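Phospholyase (Arthrobacter aurescens, PDB 5G4I) is a pyridoxal-phosphate-dependent phospholyase, a homologue of the class III transaminases, that probably removes phosphate and ammonia from a phosphorylated amine such as ethanolamine phosphate. Local coordinates at the interface of chains A and B. Sequence-based numbering; all coordinates share one arbitrary frame. Chains: chain A/B, Phospholyase.

The interface of chains A and B. Residues chain A 75-76, 78-79, 82-83; chain B 75-76, 78-79, 82.
The ring of A:Tyr79 carries its own chain's A:Leu83 on one face, where CG sits 4.2 Å above the plane toward the rim, and the backbone C of B:Ala75 lies in plane at its edge. The ring of B:Tyr79 likewise takes the backbone C of A:Ala75 at its edge. Both belong to helix 72-82, which packs against its own copy across the two-fold axis of this class III aminotransferase-family dimer. Each tyrosine has CG anti to the backbone N, and the two side chains cross at about a right angle near their roots. CD1 of A:Tyr79 rests 3.6 Å from CB of B:Tyr79, an arrangement repeated with the chains exchanged, so each ring passes the other's root and lies along the partner's helix, its edge at residue 75 there. CE1 of A:Tyr79 reaches CB of B:Ala75 at 3.7 Å; the small methyl probably lets the ring edge lie close to the helix backbone.

At the tip of the other ring, the phenol OH of B:Tyr79 donates a hydrogen bond to carboxylate OD1 of A:Asp76 at 2.9 Å, meeting the oxygen nearly along its C-O axis with carboxylate and ring planes 24° apart. A:Asp76 turns CG beside its backbone N (chi1 -72°), whereas B:Asp76 has CG anti to N (-170°), a local departure from the two-fold symmetry. B:Asp76 is thus turned away, its OD1 4.9 Å from A:Tyr79 OH, and the bond is not repeated there.

Beside the tyrosines runs an aliphatic layer. CG2 of A:Ile78, anti to its backbone N, touches CD1 of B:Leu82 at 3.8 Å, the side chains crossing nearly perpendicularly; A:Leu82 and B:Ile78 form the twin.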
loop_
_atom_site.group_PDB
_atom_site.type_symbol
_atom_site.label_atom_id
_atom_site.label_comp_id
_atom_site.label_asym_id
_atom_site.label_seq_id
_atom_site.Cartn_x
_atom_site.Cartn_y
_atom_site.Cartn_z
ATOM N N ALA A 75 12.271 0.581 -17.654
ATOM C CA ALA A 75 11.934 -0.803 -17.932
ATOM C C ALA A 75 13.178 -1.721 -17.804
ATOM O O ALA A 75 13.105 -2.795 -17.188
ATOM C CB ALA A 75 11.371 -0.947 -19.341
ATOM N N ASP A 76 14.314 -1.277 -18.375
ATOM C CA ASP A 76 15.560 -2.055 -18.321
ATOM C C ASP A 76 16.038 -2.225 -16.879
ATOM O O ASP A 76 16.508 -3.320 -16.439
ATOM C CB ASP A 76 16.649 -1.381 -19.182
ATOM C CG ASP A 76 16.376 -1.527 -20.634
ATOM O OD1 ASP A 76 15.542 -2.319 -21.114
ATOM O OD2 ASP A 76 17.035 -0.822 -21.390
ATOM N N ILE A 78 14.300 -2.205 -14.012
ATOM C CA ILE A 78 13.426 -3.151 -13.340
ATOM C C ILE A 78 13.681 -4.626 -13.750
ATOM O O ILE A 78 13.843 -5.541 -12.932
ATOM C CB ILE A 78 11.922 -2.750 -13.579
ATOM C CG1 ILE A 78 11.595 -1.456 -12.784
ATOM C CG2 ILE A 78 10.975 -3.886 -13.260
ATOM C CD1 ILE A 78 10.213 -0.802 -13.149
ATOM N N TYR A 79 13.741 -4.849 -15.073
ATOM C CA TYR A 79 13.963 -6.201 -15.602
ATOM C C TYR A 79 15.327 -6.783 -15.170
ATOM O O TYR A 79 15.423 -7.956 -14.701
ATOM C CB TYR A 79 13.896 -6.160 -17.135
ATOM C CG TYR A 79 14.047 -7.546 -17.789
ATOM C CD1 TYR A 79 13.120 -8.557 -17.588
ATOM C CD2 TYR A 79 15.104 -7.789 -18.626
ATOM C CE1 TYR A 79 13.192 -9.799 -18.232
ATOM C CE2 TYR A 79 15.264 -9.040 -19.204
ATOM C CZ TYR A 79 14.298 -10.015 -19.003
ATOM O OH TYR A 79 14.386 -11.310 -19.601
ATOM N N LEU A 82 15.028 -7.892 -11.700
ATOM C CA LEU A 82 14.202 -9.068 -11.617
ATOM C C LEU A 82 14.938 -10.400 -12.017
ATOM O O LEU A 82 14.479 -11.461 -11.631
ATOM C CB LEU A 82 12.933 -8.945 -12.493
ATOM C CG LEU A 82 11.853 -8.017 -11.891
ATOM C CD1 LEU A 82 10.824 -7.567 -12.972
ATOM C CD2 LEU A 82 11.059 -8.710 -10.753
ATOM N N LEU A 83 15.995 -10.241 -12.818
ATOM C CA LEU A 83 16.902 -11.436 -13.164
ATOM C C LEU A 83 17.917 -11.672 -12.111
ATOM O O LEU A 83 18.700 -12.640 -12.226
ATOM C CB LEU A 83 17.558 -11.221 -14.529
ATOM C CG LEU A 83 16.617 -11.217 -15.695
ATOM C CD1 LEU A 83 17.352 -10.905 -17.022
ATOM C CD2 LEU A 83 15.817 -12.492 -15.838
ATOM N N ALA B 75 9.421 -12.196 -14.833
ATOM C CA ALA B 75 10.224 -11.047 -15.243
ATOM C C ALA B 75 9.822 -10.549 -16.658
ATOM O O ALA B 75 9.699 -9.362 -16.973
ATOM C CB ALA B 75 11.698 -11.360 -15.237
ATOM N N ASP B 76 9.680 -11.516 -17.597
ATOM C CA ASP B 76 9.286 -11.170 -18.938
ATOM C C ASP B 76 7.888 -10.542 -19.061
ATOM O O ASP B 76 7.696 -9.607 -19.880
ATOM C CB ASP B 76 9.378 -12.406 -19.916
ATOM C CG ASP B 76 9.196 -12.011 -21.390
ATOM O OD1 ASP B 76 10.072 -11.325 -21.866
ATOM O OD2 ASP B 76 8.160 -12.301 -21.999
ATOM N N ILE B 78 6.374 -8.749 -16.844
ATOM C CA ILE B 78 6.547 -7.353 -16.379
ATOM C C ILE B 78 7.184 -6.452 -17.403
ATOM O O ILE B 78 6.704 -5.361 -17.729
ATOM C CB ILE B 78 7.223 -7.373 -14.977
ATOM C CG1 ILE B 78 6.308 -7.977 -13.884
ATOM C CG2 ILE B 78 7.737 -6.021 -14.630
ATOM C CD1 ILE B 78 7.014 -8.315 -12.500
ATOM N N TYR B 79 8.319 -6.892 -17.929
ATOM C CA TYR B 79 9.068 -6.128 -18.893
ATOM C C TYR B 79 8.282 -5.806 -20.154
ATOM O O TYR B 79 8.191 -4.645 -20.622
ATOM C CB TYR B 79 10.401 -6.911 -19.273
ATOM C CG TYR B 79 11.302 -6.161 -20.256
ATOM C CD1 TYR B 79 11.882 -4.991 -19.916
ATOM C CD2 TYR B 79 11.502 -6.632 -21.542
ATOM C CE1 TYR B 79 12.793 -4.326 -20.720
ATOM C CE2 TYR B 79 12.328 -5.898 -22.451
ATOM C CZ TYR B 79 12.984 -4.764 -21.978
ATOM O OH TYR B 79 13.853 -4.024 -22.787
ATOM N N LEU B 82 5.795 -3.141 -19.368
ATOM C CA LEU B 82 6.502 -1.859 -19.196
ATOM C C LEU B 82 6.906 -1.158 -20.466
ATOM O O LEU B 82 7.044 0.074 -20.481
ATOM C CB LEU B 82 7.747 -2.044 -18.298
ATOM C CG LEU B 82 7.517 -2.275 -16.780
ATOM C CD1 LEU B 82 8.741 -2.809 -16.092
ATOM C CD2 LEU B 82 7.100 -0.961 -16.154
#